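Molybdopterin-guanine dinucleotide biosynthesis protein A (MobA) (Archaeoglobus fulgidus, PDB 3NGW) probably acts as a GTP-binding, metal-dependent nucleotidyltransferase in the biosynthesis of the molybdenum cofactor. Local coordinates at residues A[71-76]-A[147-152]; A[78-83]-A[133-138]; A[111-116]-A[127-132]. One frame throughout, in Å; residues are numbered along the deposited sequence.

Contact 1. Residues A[71-76]-A[147-152]; sequences GSIAGI and RKILVP
Ile73 and Ile149 carry the apolar part of this contact, their side chains sliding past each other in opposite directions. CG1 of Ile73 lies 3.5 Å from CD1 of Ile149. An extended chi2 of 176° carries CD1 of Ile73 on to the backbone of the turn, 3.5 Å from Ile149 N. The flanks are looser: Ile76 CD1 stands 4.3 Å from Ile149 CD1, and Pro152 CG 4.4 Å from Ile73 CD1. An alanine at Ile73 lacks the CG1 and CD1 atoms that pack on Ile149, and would probably open a gap beside Ile149 CD1 and the backbone there.

The polar part is thin and lies at the surface. A water accepts a weak bond from Ser72 N and gives one to Arg147 O at 3.1 Å, linking the first turn of the helix to the facing loop. Plain packing, not a bond, brings Arg147 NH2 within 3.8 Å of Gly71 CA. Glycine suits this N-cap position, since a CB would be jammed against the preceding carbonyl and crowd Arg147 NE. With Leu138 and Ile142 of helix 135-143, the start of helix 72-83 packs on the turn before helix 150-154, in the helical layer of an alpha/beta nucleotidyltransferase-like fold.

Contact 2. Residues A[78-83]-A[133-138]; sequences AALRHF and SAADEL. With CA (calcium ion), chain B.
Leu80 packs on Ala135 at the buried side of this contact between helix 72-83 and the start of helix 135-143. Leu80 points toward the facing helix and makes the contact with CD1, which lies 3.8 Å from Ala135 N and also meets Leu138 CD1 at 4.0 Å. Alanine suits position 135 because its small CB lets the backbones approach closely and also serves the neighbouring arginine: Ala135 CB sits 3.6 Å from Arg81 CZ, above the centre of one guanidinium face.

The other side is polar and watery. The chain of Arg81 bends at chi2 (-58°), which sets the course of CD, and farther out the guanidinium meets Asp136, whose side chain Arg81 crosses at about a right angle. NH2 donates to Asp136 OD1 over 3.0 Å in a nearly straight salt bridge (168° at the hydrogen). The oxygen lies in the guanidinium plane, whereas the donor stands above the carboxylate plane. Glu139 forms a second salt bridge with the same NH2.

Asp136 OD2 binds a calcium ion at 2.8 Å, OD1 lies almost as near, and three waters are further ligands. One of these waters also accepts from Arg81 NH1 at 2.8 Å, so the guanidinium reaches the metal's water shell.

Between the calcium ion and Arg81, the carboxylate of Asp136 is flanked by positive charge on two fronts, which would probably stabilise its ionised form; Glu139 should in turn help to balance the arginine.

Contact 3. Residues A[111-116]-A[127-132]; sequences AGCDAL and LAYYAE
Ala115 and Tyr130 form an antiparallel non-hydrogen-bonded pair, followed by the hydrogen-bonded pair Leu116 and Tyr129, with Ala131 N giving a further bond to Asp114 O (2.8 Å, 173° at the hydrogen). In the hydrogen-bonded pair, Leu116 N donates to Tyr129 O at 2.8 Å; the return bond from Tyr129 N is less sure, because the position of Leu116 O is doubtful. Where the strands come closest, Ala115 CA makes a CA-H...O contact with Tyr129 O.

These residues belong to a beta hairpin of strands 115-119 and 129-130. The second strand also pairs antiparallel with strand 86-90, so it runs against all the other strands of the mixed sheet, an order consistent with the GT-A-like fold of this family.

On one face, Leu116 CB meets Tyr129 CB at 3.9 Å. CG anti to the backbone N (chi1 164°) starts the Tyr129 side chain off toward Cys113, whose O lies at the ring edge, near its plane, 4.0 Å from CE2. Cys113 SG lies obliquely beside the same ring, and the hydroxyl of Tyr129 bonds to Glu109.

On the opposite face the small Ala115 leaves room for the Tyr130 ring, whose CD2 touches Ala115 CB at 3.8 Å. The Tyr130 hydroxyl bonds to Pro125 O, while Asp114 turns away from the hairpin partner and bonds through OD2 to Asn157 N.

How the contacts relate
From the N terminus, helix 72-83 supplies the first segments of contact 1 and contact 2 in succession; the chain then runs through strand 86-90 and helix 98-111 into 111-116. Contact 3 closes the shortest loop, a hairpin. It lies within the loop closed by contact 2 when 133-138 returns to the helix, and contact 1 encloses both when 147-152 reaches the start of that helix. The three are thus concentric, with no crossing. Leu138 joins contacts 1 and 2 by packing on Ile76 and Ile149. Tyr130 touches Ile76 and Leu80, bringing the hairpin against helix 72-83, and Ser133 OG is hydrogen-bonded to Asp114 OD1, linking contacts 2 and 3.

Contact 1. Residues A[71-76]-A[147-152]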
ATOM      1  N   GLY A  71      -5.707  -9.496  -5.778  1.00 44.33           N
ATOM      2  CA  GLY A  71      -4.841  -8.446  -6.295  1.00 42.56           C
ATOM      3  C   GLY A  71      -4.877  -7.135  -5.528  1.00 40.25           C
ATOM      4  O   GLY A  71      -5.532  -7.032  -4.498  1.00 38.52           O
ATOM      5  N   SER A  72      -4.185  -6.126  -6.045  1.00 35.72           N
ATOM      6  CA  SER A  72      -4.123  -4.825  -5.395  1.00 39.21           C
ATOM      7  C   SER A  72      -5.449  -4.069  -5.414  1.00 37.19           C
ATOM      8  O   SER A  72      -5.858  -3.499  -4.403  1.00 37.40           O
ATOM      9  CB  SER A  72      -3.033  -3.981  -6.050  1.00 41.30           C
ATOM     10  OG  SER A  72      -1.783  -4.633  -5.942  1.00 52.02           O
ATOM     11  N   ILE A  73      -6.109  -4.057  -6.570  1.00 38.59           N
ATOM     12  CA  ILE A  73      -7.394  -3.381  -6.723  1.00 35.93           C
ATOM     13  C   ILE A  73      -8.419  -3.896  -5.703  1.00 37.74           C
ATOM     14  O   ILE A  73      -9.229  -3.130  -5.185  1.00 35.10           O
ATOM     15  CB  ILE A  73      -7.980  -3.604  -8.132  1.00 36.02           C
ATOM     16  CG1 ILE A  73      -7.012  -3.106  -9.201  1.00 40.94           C
ATOM     17  CG2 ILE A  73      -9.294  -2.862  -8.266  1.00 30.21           C
ATOM     18  CD1 ILE A  73      -7.495  -3.389 -10.627  1.00 29.17           C
ATOM     19  N   ALA A  74      -8.381  -5.194  -5.424  1.00 29.03           N
ATOM     20  CA  ALA A  74      -9.311  -5.792  -4.479  1.00 31.51           C
ATOM     21  C   ALA A  74      -8.960  -5.389  -3.055  1.00 35.28           C
ATOM     22  O   ALA A  74      -9.834  -5.295  -2.191  1.00 36.14           O
ATOM     23  CB  ALA A  74      -9.284  -7.307  -4.614  1.00 23.99           C
ATOM     24  N   GLY A  75      -7.671  -5.157  -2.825  1.00 34.57           N
ATOM     25  CA  GLY A  75      -7.197  -4.768  -1.513  1.00 35.26           C
ATOM     26  C   GLY A  75      -7.544  -3.325  -1.213  1.00 33.19           C
ATOM     27  O   GLY A  75      -7.955  -3.009  -0.102  1.00 32.35           O
ATOM     28  N   ILE A  76      -7.372  -2.448  -2.201  1.00 29.57           N
ATOM     29  CA  ILE A  76      -7.689  -1.037  -2.029  1.00 26.61           C
ATOM     30  C   ILE A  76      -9.196  -0.904  -1.839  1.00 34.24           C
ATOM     31  O   ILE A  76      -9.665  -0.227  -0.917  1.00 39.26           O
ATOM     32  CB  ILE A  76      -7.241  -0.219  -3.259  1.00 26.49           C
ATOM     33  CG1 ILE A  76      -5.716  -0.234  -3.353  1.00 29.92           C
ATOM     34  CG2 ILE A  76      -7.740   1.219  -3.158  1.00 25.56           C
ATOM     35  CD1 ILE A  76      -5.175   0.341  -4.660  1.00 30.33           C
ATOM     36  N   ARG A 147      -7.339  -6.874 -13.670  1.00 56.60           N
ATOM     37  CA  ARG A 147      -6.329  -6.719 -12.632  1.00 60.26           C
ATOM     38  C   ARG A 147      -5.305  -5.631 -12.938  1.00 60.75           C
ATOM     39  O   ARG A 147      -4.182  -5.662 -12.436  1.00 67.89           O
ATOM     40  CB  ARG A 147      -5.625  -8.053 -12.374  1.00 63.70           C
ATOM     41  CG  ARG A 147      -6.538  -9.115 -11.758  1.00 74.47           C
ATOM     42  CD  ARG A 147      -5.765 -10.357 -11.321  1.00 83.64           C
ATOM     43  NE  ARG A 147      -4.742 -10.042 -10.323  1.00 84.24           N
ATOM     44  CZ  ARG A 147      -3.945 -10.942  -9.751  1.00 83.82           C
ATOM     45  NH1 ARG A 147      -4.045 -12.227 -10.073  1.00 86.41           N
ATOM     46  NH2 ARG A 147      -3.045 -10.554  -8.858  1.00 76.74           N
ATOM     47  N   LYS A 148      -5.703  -4.665 -13.758  1.00 53.50           N
ATOM     48  CA  LYS A 148      -4.835  -3.555 -14.121  1.00 52.76           C
ATOM     49  C   LYS A 148      -5.407  -2.262 -13.544  1.00 48.20           C
ATOM     50  O   LYS A 148      -6.317  -1.663 -14.113  1.00 46.28           O
ATOM     51  CB  LYS A 148      -4.728  -3.450 -15.642  1.00 62.27           C
ATOM     52  CG  LYS A 148      -3.333  -3.709 -16.194  1.00 67.26           C
ATOM     53  CD  LYS A 148      -2.867  -5.137 -15.932  1.00 77.26           C
ATOM     54  CE  LYS A 148      -1.439  -5.357 -16.424  1.00 76.89           C
ATOM     55  NZ  LYS A 148      -0.954  -6.739 -16.168  1.00 71.78           N
ATOM     56  N   ILE A 149      -4.856  -1.837 -12.413  1.00 45.50           N
ATOM     57  CA  ILE A 149      -5.320  -0.634 -11.729  1.00 49.87           C
ATOM     58  C   ILE A 149      -5.463   0.574 -12.662  1.00 49.83           C
ATOM     59  O   ILE A 149      -6.352   1.403 -12.477  1.00 49.03           O
ATOM     60  CB  ILE A 149      -4.368  -0.279 -10.551  1.00 44.96           C
ATOM     61  CG1 ILE A 149      -5.021   0.756  -9.639  1.00 45.63           C
ATOM     62  CG2 ILE A 149      -3.036   0.238 -11.088  1.00 42.10           C
ATOM     63  CD1 ILE A 149      -6.179   0.222  -8.836  1.00 40.38           C
ATOM     64  N   LEU A 150      -4.602   0.662 -13.670  1.00 55.95           N
ATOM     65  CA  LEU A 150      -4.637   1.781 -14.610  1.00 54.48           C
ATOM     66  C   LEU A 150      -5.967   1.911 -15.348  1.00 52.25           C
ATOM     67  O   LEU A 150      -6.382   3.012 -15.711  1.00 50.85           O
ATOM     68  CB  LEU A 150      -3.501   1.649 -15.634  1.00 66.40           C
ATOM     69  CG  LEU A 150      -2.058   1.575 -15.112  1.00 75.33           C
ATOM     70  CD1 LEU A 150      -1.795   2.768 -14.194  1.00 67.23           C
ATOM     71  CD2 LEU A 150      -1.827   0.259 -14.361  1.00 65.64           C
ATOM     72  N   VAL A 151      -6.635   0.787 -15.573  1.00 52.31           N
ATOM     73  CA  VAL A 151      -7.907   0.795 -16.278  1.00 42.83           C
ATOM     74  C   VAL A 151      -9.003   1.561 -15.542  1.00 41.57           C
ATOM     75  O   VAL A 151      -9.603   2.470 -16.103  1.00 42.38           O
ATOM     76  CB  VAL A 151      -8.386  -0.644 -16.552  1.00 44.67           C
ATOM     77  CG1 VAL A 151      -9.762  -0.623 -17.200  1.00 49.27           C
ATOM     78  CG2 VAL A 151      -7.382  -1.345 -17.451  1.00 55.61           C
ATOM     79  N   PRO A 152      -9.291   1.194 -14.280  1.00 41.60           N
ATOM     80  CA  PRO A 152     -10.347   1.941 -13.591  1.00 38.35           C
ATOM     81  C   PRO A 152      -9.947   3.376 -13.237  1.00 44.57           C
ATOM     82  O   PRO A 152     -10.805   4.251 -13.103  1.00 45.17           O
ATOM     83  CB  PRO A 152     -10.652   1.071 -12.370  1.00 35.71           C
ATOM     84  CG  PRO A 152      -9.390   0.297 -12.158  1.00 35.76           C
ATOM     85  CD  PRO A 152      -8.901  -0.012 -13.525  1.00 30.77           C
TER
HETATM   86  O   HOH W   1      -4.682  -5.912  -9.386  1.00 50.51           O

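Contact 2. Residues A[78-83]-A[133-138]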
ATOM      1  N   ALA A  78     -11.276  -3.059  -0.741  1.00 32.71           N
ATOM      2  CA  ALA A  78     -11.624  -3.573   0.574  1.00 28.42           C
ATOM      3  C   ALA A  78     -11.448  -2.495   1.638  1.00 30.16           C
ATOM      4  O   ALA A  78     -12.306  -2.319   2.507  1.00 29.55           O
ATOM      5  CB  ALA A  78     -10.755  -4.787   0.909  1.00 25.51           C
ATOM      6  N   ALA A  79     -10.331  -1.779   1.583  1.00 22.98           N
ATOM      7  CA  ALA A  79     -10.077  -0.721   2.558  1.00 29.20           C
ATOM      8  C   ALA A  79     -11.109   0.401   2.426  1.00 24.36           C
ATOM      9  O   ALA A  79     -11.600   0.912   3.424  1.00 29.35           O
ATOM     10  CB  ALA A  79      -8.657  -0.164   2.383  1.00 21.96           C
ATOM     11  N   LEU A  80     -11.437   0.791   1.199  1.00 29.26           N
ATOM     12  CA  LEU A  80     -12.420   1.845   1.018  1.00 23.76           C
ATOM     13  C   LEU A  80     -13.781   1.438   1.573  1.00 32.32           C
ATOM     14  O   LEU A  80     -14.478   2.258   2.180  1.00 32.94           O
ATOM     15  CB  LEU A  80     -12.546   2.222  -0.458  1.00 28.95           C
ATOM     16  CG  LEU A  80     -11.261   2.827  -1.032  1.00 28.04           C
ATOM     17  CD1 LEU A  80     -11.472   3.147  -2.489  1.00 30.15           C
ATOM     18  CD2 LEU A  80     -10.868   4.083  -0.261  1.00 28.36           C
ATOM     19  N   ARG A  81     -14.159   0.174   1.381  1.00 28.56           N
ATOM     20  CA  ARG A  81     -15.445  -0.316   1.882  1.00 28.85           C
ATOM     21  C   ARG A  81     -15.424  -0.485   3.404  1.00 24.47           C
ATOM     22  O   ARG A  81     -16.469  -0.503   4.049  1.00 34.99           O
ATOM     23  CB  ARG A  81     -15.808  -1.659   1.229  1.00 37.64           C
ATOM     24  CG  ARG A  81     -16.019  -1.605  -0.274  1.00 32.33           C
ATOM     25  CD  ARG A  81     -17.116  -0.631  -0.669  1.00 31.99           C
ATOM     26  NE  ARG A  81     -17.392  -0.677  -2.108  1.00 42.86           N
ATOM     27  CZ  ARG A  81     -18.062   0.258  -2.778  1.00 43.31           C
ATOM     28  NH1 ARG A  81     -18.533   1.331  -2.151  1.00 42.29           N
ATOM     29  NH2 ARG A  81     -18.268   0.125  -4.079  1.00 44.18           N
ATOM     30  N   HIS A  82     -14.231  -0.603   3.971  1.00 29.16           N
ATOM     31  CA  HIS A  82     -14.082  -0.771   5.410  1.00 27.83           C
ATOM     32  C   HIS A  82     -14.210   0.521   6.209  1.00 28.02           C
ATOM     33  O   HIS A  82     -14.982   0.585   7.162  1.00 28.68           O
ATOM     34  CB  HIS A  82     -12.734  -1.411   5.733  1.00 34.12           C
ATOM     35  CG  HIS A  82     -12.489  -1.571   7.198  1.00 30.44           C
ATOM     36  ND1 HIS A  82     -13.215  -2.445   7.982  1.00 37.24           N
ATOM     37  CD2 HIS A  82     -11.644  -0.928   8.036  1.00 24.60           C
ATOM     38  CE1 HIS A  82     -12.828  -2.329   9.237  1.00 29.19           C
ATOM     39  NE2 HIS A  82     -11.874  -1.415   9.298  1.00 28.75           N
ATOM     40  N   PHE A  83     -13.445   1.544   5.838  1.00 28.50           N
ATOM     41  CA  PHE A  83     -13.509   2.796   6.570  1.00 28.94           C
ATOM     42  C   PHE A  83     -13.412   4.080   5.751  1.00 28.41           C
ATOM     43  O   PHE A  83     -13.153   5.149   6.300  1.00 37.60           O
ATOM     44  CB  PHE A  83     -12.466   2.806   7.705  1.00 32.77           C
ATOM     45  CG  PHE A  83     -11.027   2.674   7.252  1.00 30.43           C
ATOM     46  CD1 PHE A  83     -10.687   2.652   5.907  1.00 29.42           C
ATOM     47  CD2 PHE A  83     -10.004   2.583   8.199  1.00 25.49           C
ATOM     48  CE1 PHE A  83      -9.350   2.543   5.514  1.00 30.21           C
ATOM     49  CE2 PHE A  83      -8.663   2.475   7.813  1.00 30.36           C
ATOM     50  CZ  PHE A  83      -8.340   2.452   6.471  1.00 27.92           C
ATOM     51  N   SER A 133     -15.114   7.751  -3.023  1.00 38.39           N
ATOM     52  CA  SER A 133     -15.768   7.953  -4.313  1.00 38.52           C
ATOM     53  C   SER A 133     -15.148   7.154  -5.462  1.00 37.55           C
ATOM     54  O   SER A 133     -15.756   7.020  -6.527  1.00 39.74           O
ATOM     55  CB  SER A 133     -15.775   9.442  -4.648  1.00 33.66           C
ATOM     56  OG  SER A 133     -14.475  10.006  -4.539  1.00 43.07           O
ATOM     57  N   ALA A 134     -13.953   6.617  -5.221  1.00 30.05           N
ATOM     58  CA  ALA A 134     -13.226   5.819  -6.199  1.00 27.90           C
ATOM     59  C   ALA A 134     -13.546   4.326  -6.095  1.00 33.52           C
ATOM     60  O   ALA A 134     -13.203   3.554  -6.982  1.00 35.62           O
ATOM     61  CB  ALA A 134     -11.735   6.032  -6.009  1.00 34.71           C
ATOM     62  N   ALA A 135     -14.209   3.924  -5.016  1.00 28.83           N
ATOM     63  CA  ALA A 135     -14.535   2.516  -4.791  1.00 32.78           C
ATOM     64  C   ALA A 135     -15.394   1.806  -5.845  1.00 35.86           C
ATOM     65  O   ALA A 135     -15.154   0.636  -6.141  1.00 36.66           O
ATOM     66  CB  ALA A 135     -15.178   2.346  -3.419  1.00 35.85           C
ATOM     67  N   ASP A 136     -16.388   2.488  -6.402  1.00 34.35           N
ATOM     68  CA  ASP A 136     -17.246   1.858  -7.396  1.00 33.21           C
ATOM     69  C   ASP A 136     -16.500   1.429  -8.643  1.00 31.02           C
ATOM     70  O   ASP A 136     -16.678   0.314  -9.121  1.00 32.55           O
ATOM     71  CB  ASP A 136     -18.392   2.788  -7.800  1.00 44.49           C
ATOM     72  CG  ASP A 136     -19.374   3.024  -6.677  1.00 51.03           C
ATOM     73  OD1 ASP A 136     -19.691   2.057  -5.952  1.00 43.91           O
ATOM     74  OD2 ASP A 136     -19.837   4.177  -6.521  1.00 58.00           O
ATOM     75  N   GLU A 137     -15.676   2.321  -9.177  1.00 32.55           N
ATOM     76  CA  GLU A 137     -14.918   2.006 -10.377  1.00 36.71           C
ATOM     77  C   GLU A 137     -13.932   0.862 -10.115  1.00 42.58           C
ATOM     78  O   GLU A 137     -13.689   0.025 -10.990  1.00 46.29           O
ATOM     79  CB  GLU A 137     -14.183   3.250 -10.881  1.00 39.80           C
ATOM     80  CG  GLU A 137     -14.236   3.400 -12.390  1.00 52.37           C
ATOM     81  CD  GLU A 137     -15.647   3.246 -12.943  1.00 54.01           C
ATOM     82  OE1 GLU A 137     -16.547   4.019 -12.530  1.00 57.25           O
ATOM     83  OE2 GLU A 137     -15.853   2.344 -13.785  1.00 54.45           O
ATOM     84  N   LEU A 138     -13.373   0.822  -8.908  1.00 34.32           N
ATOM     85  CA  LEU A 138     -12.437  -0.236  -8.541  1.00 34.93           C
ATOM     86  C   LEU A 138     -13.175  -1.559  -8.421  1.00 33.32           C
ATOM     87  O   LEU A 138     -12.672  -2.599  -8.836  1.00 42.39           O
ATOM     88  CB  LEU A 138     -11.741   0.085  -7.211  1.00 26.15           C
ATOM     89  CG  LEU A 138     -10.777   1.277  -7.205  1.00 32.25           C
ATOM     90  CD1 LEU A 138     -10.102   1.398  -5.840  1.00 28.59           C
ATOM     91  CD2 LEU A 138      -9.724   1.080  -8.284  1.00 24.70           C
TER
HETATM   92 CA    CA B 209     -21.932   3.515  -4.768  1.00 57.43          CA
HETATM   93  O   HOH W   2     -19.619   3.724  -3.084  1.00 34.92           O
HETATM   94  O   HOH W   3     -22.944   1.267  -6.047  1.00 60.78           O
HETATM   95  O   HOH W   4     -21.330   1.555  -3.186  1.00 40.64           O

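Contact 3. Residues A[111-116]-A[127-132]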
ATOM      1  N   ALA A 111      -7.746  18.344  -2.111  1.00 61.32           N
ATOM      2  CA  ALA A 111      -7.874  18.362  -3.570  1.00 53.58           C
ATOM      3  C   ALA A 111      -9.252  17.972  -4.101  1.00 58.43           C
ATOM      4  O   ALA A 111      -9.637  18.381  -5.197  1.00 47.85           O
ATOM      5  CB  ALA A 111      -6.815  17.463  -4.193  1.00 58.26           C
ATOM      6  N   GLY A 112      -9.992  17.180  -3.328  1.00 59.02           N
ATOM      7  CA  GLY A 112     -11.313  16.747  -3.762  1.00 56.65           C
ATOM      8  C   GLY A 112     -11.250  15.956  -5.061  1.00 58.40           C
ATOM      9  O   GLY A 112     -11.840  16.340  -6.073  1.00 63.15           O
ATOM     10  N   CYS A 113     -10.534  14.839  -5.024  1.00 51.40           N
ATOM     11  CA  CYS A 113     -10.352  13.978  -6.189  1.00 42.41           C
ATOM     12  C   CYS A 113     -10.606  12.544  -5.765  1.00 40.15           C
ATOM     13  O   CYS A 113     -10.655  12.258  -4.576  1.00 31.68           O
ATOM     14  CB  CYS A 113      -8.913  14.089  -6.676  1.00 41.69           C
ATOM     15  SG  CYS A 113      -7.732  13.696  -5.359  1.00 45.18           S
ATOM     16  N   ASP A 114     -10.756  11.635  -6.726  1.00 40.13           N
ATOM     17  CA  ASP A 114     -10.980  10.240  -6.364  1.00 36.64           C
ATOM     18  C   ASP A 114      -9.678   9.599  -5.873  1.00 28.33           C
ATOM     19  O   ASP A 114      -9.697   8.717  -5.020  1.00 34.39           O
ATOM     20  CB  ASP A 114     -11.547   9.445  -7.539  1.00 39.21           C
ATOM     21  CG  ASP A 114     -12.874   9.984  -8.014  1.00 36.42           C
ATOM     22  OD1 ASP A 114     -13.761  10.231  -7.171  1.00 36.41           O
ATOM     23  OD2 ASP A 114     -13.028  10.153  -9.237  1.00 45.28           O
ATOM     24  N   ALA A 115      -8.551  10.047  -6.405  1.00 28.87           N
ATOM     25  CA  ALA A 115      -7.255   9.519  -5.990  1.00 34.64           C
ATOM     26  C   ALA A 115      -6.130  10.500  -6.299  1.00 35.17           C
ATOM     27  O   ALA A 115      -6.183  11.247  -7.279  1.00 34.41           O
ATOM     28  CB  ALA A 115      -6.985   8.173  -6.682  1.00 27.63           C
ATOM     29  N   LEU A 116      -5.124  10.502  -5.436  1.00 39.69           N
ATOM     30  CA  LEU A 116      -3.949  11.347  -5.593  1.00 41.54           C
ATOM     31  C   LEU A 116      -2.794  10.351  -5.617  1.00 37.97           C
ATOM     32  O   LEU A 116      -2.472   9.740  -4.594  1.00 34.09           O
ATOM     33  CB  LEU A 116      -3.794  12.300  -4.403  1.00 45.14           C
ATOM     34  CG  LEU A 116      -2.526  13.165  -4.449  1.00 44.08           C
ATOM     35  CD1 LEU A 116      -2.747  14.289  -5.429  1.00 48.45           C
ATOM     36  CD2 LEU A 116      -2.197  13.725  -3.075  1.00 55.48           C
ATOM     37  N   LEU A 127       1.008   3.527  -3.338  1.00 35.60           N
ATOM     38  CA  LEU A 127       1.541   4.476  -2.375  1.00 31.73           C
ATOM     39  C   LEU A 127       0.862   5.792  -2.730  1.00 33.94           C
ATOM     40  O   LEU A 127       1.500   6.739  -3.192  1.00 24.82           O
ATOM     41  CB  LEU A 127       3.061   4.576  -2.509  1.00 35.45           C
ATOM     42  CG  LEU A 127       3.855   5.064  -1.293  1.00 34.22           C
ATOM     43  CD1 LEU A 127       3.919   6.560  -1.251  1.00 43.67           C
ATOM     44  CD2 LEU A 127       3.213   4.513  -0.029  1.00 36.45           C
ATOM     45  N   ALA A 128      -0.455   5.825  -2.525  1.00 33.96           N
ATOM     46  CA  ALA A 128      -1.259   7.004  -2.836  1.00 37.30           C
ATOM     47  C   ALA A 128      -2.555   7.115  -2.033  1.00 30.74           C
ATOM     48  O   ALA A 128      -2.947   6.201  -1.310  1.00 33.14           O
ATOM     49  CB  ALA A 128      -1.582   7.018  -4.323  1.00 30.45           C
ATOM     50  N   TYR A 129      -3.208   8.260  -2.190  1.00 33.88           N
ATOM     51  CA  TYR A 129      -4.467   8.566  -1.531  1.00 30.42           C
ATOM     52  C   TYR A 129      -5.648   8.142  -2.410  1.00 33.09           C
ATOM     53  O   TYR A 129      -5.649   8.372  -3.623  1.00 32.31           O
ATOM     54  CB  TYR A 129      -4.549  10.074  -1.270  1.00 33.05           C
ATOM     55  CG  TYR A 129      -5.940  10.564  -0.935  1.00 30.43           C
ATOM     56  CD1 TYR A 129      -6.446  10.488   0.366  1.00 26.26           C
ATOM     57  CD2 TYR A 129      -6.784  11.031  -1.940  1.00 26.07           C
ATOM     58  CE1 TYR A 129      -7.771  10.863   0.647  1.00 25.70           C
ATOM     59  CE2 TYR A 129      -8.095  11.399  -1.668  1.00 27.77           C
ATOM     60  CZ  TYR A 129      -8.581  11.312  -0.382  1.00 22.23           C
ATOM     61  OH  TYR A 129      -9.891  11.661  -0.162  1.00 35.39           O
ATOM     62  N   TYR A 130      -6.640   7.507  -1.794  1.00 28.75           N
ATOM     63  CA  TYR A 130      -7.846   7.082  -2.498  1.00 33.73           C
ATOM     64  C   TYR A 130      -9.031   7.524  -1.646  1.00 28.16           C
ATOM     65  O   TYR A 130      -9.023   7.346  -0.429  1.00 22.48           O
ATOM     66  CB  TYR A 130      -7.897   5.548  -2.688  1.00 33.94           C
ATOM     67  CG  TYR A 130      -6.882   4.976  -3.672  1.00 33.70           C
ATOM     68  CD1 TYR A 130      -5.581   4.661  -3.272  1.00 29.29           C
ATOM     69  CD2 TYR A 130      -7.210   4.792  -5.017  1.00 35.32           C
ATOM     70  CE1 TYR A 130      -4.635   4.183  -4.190  1.00 23.95           C
ATOM     71  CE2 TYR A 130      -6.268   4.320  -5.936  1.00 24.63           C
ATOM     72  CZ  TYR A 130      -4.989   4.022  -5.515  1.00 26.34           C
ATOM     73  OH  TYR A 130      -4.056   3.589  -6.431  1.00 37.39           O
ATOM     74  N   ALA A 131     -10.026   8.124  -2.284  1.00 26.89           N
ATOM     75  CA  ALA A 131     -11.223   8.568  -1.586  1.00 26.21           C
ATOM     76  C   ALA A 131     -12.280   7.497  -1.808  1.00 28.14           C
ATOM     77  O   ALA A 131     -12.160   6.685  -2.725  1.00 33.83           O
ATOM     78  CB  ALA A 131     -11.701   9.904  -2.145  1.00 25.77           C
ATOM     79  N   GLU A 132     -13.308   7.493  -0.967  1.00 34.37           N
ATOM     80  CA  GLU A 132     -14.398   6.527  -1.068  1.00 28.76           C
ATOM     81  C   GLU A 132     -15.083   6.565  -2.427  1.00 32.25           C
ATOM     82  O   GLU A 132     -15.572   5.547  -2.924  1.00 36.01           O
ATOM     83  CB  GLU A 132     -15.436   6.818   0.013  1.00 27.47           C
ATOM     84  CG  GLU A 132     -16.669   5.945  -0.046  1.00 29.16           C
ATOM     85  CD  GLU A 132     -17.625   6.219   1.100  1.00 44.56           C
ATOM     86  OE1 GLU A 132     -17.285   5.874   2.254  1.00 44.78           O
ATOM     87  OE2 GLU A 132     -18.712   6.797   0.854  1.00 43.54           O
TER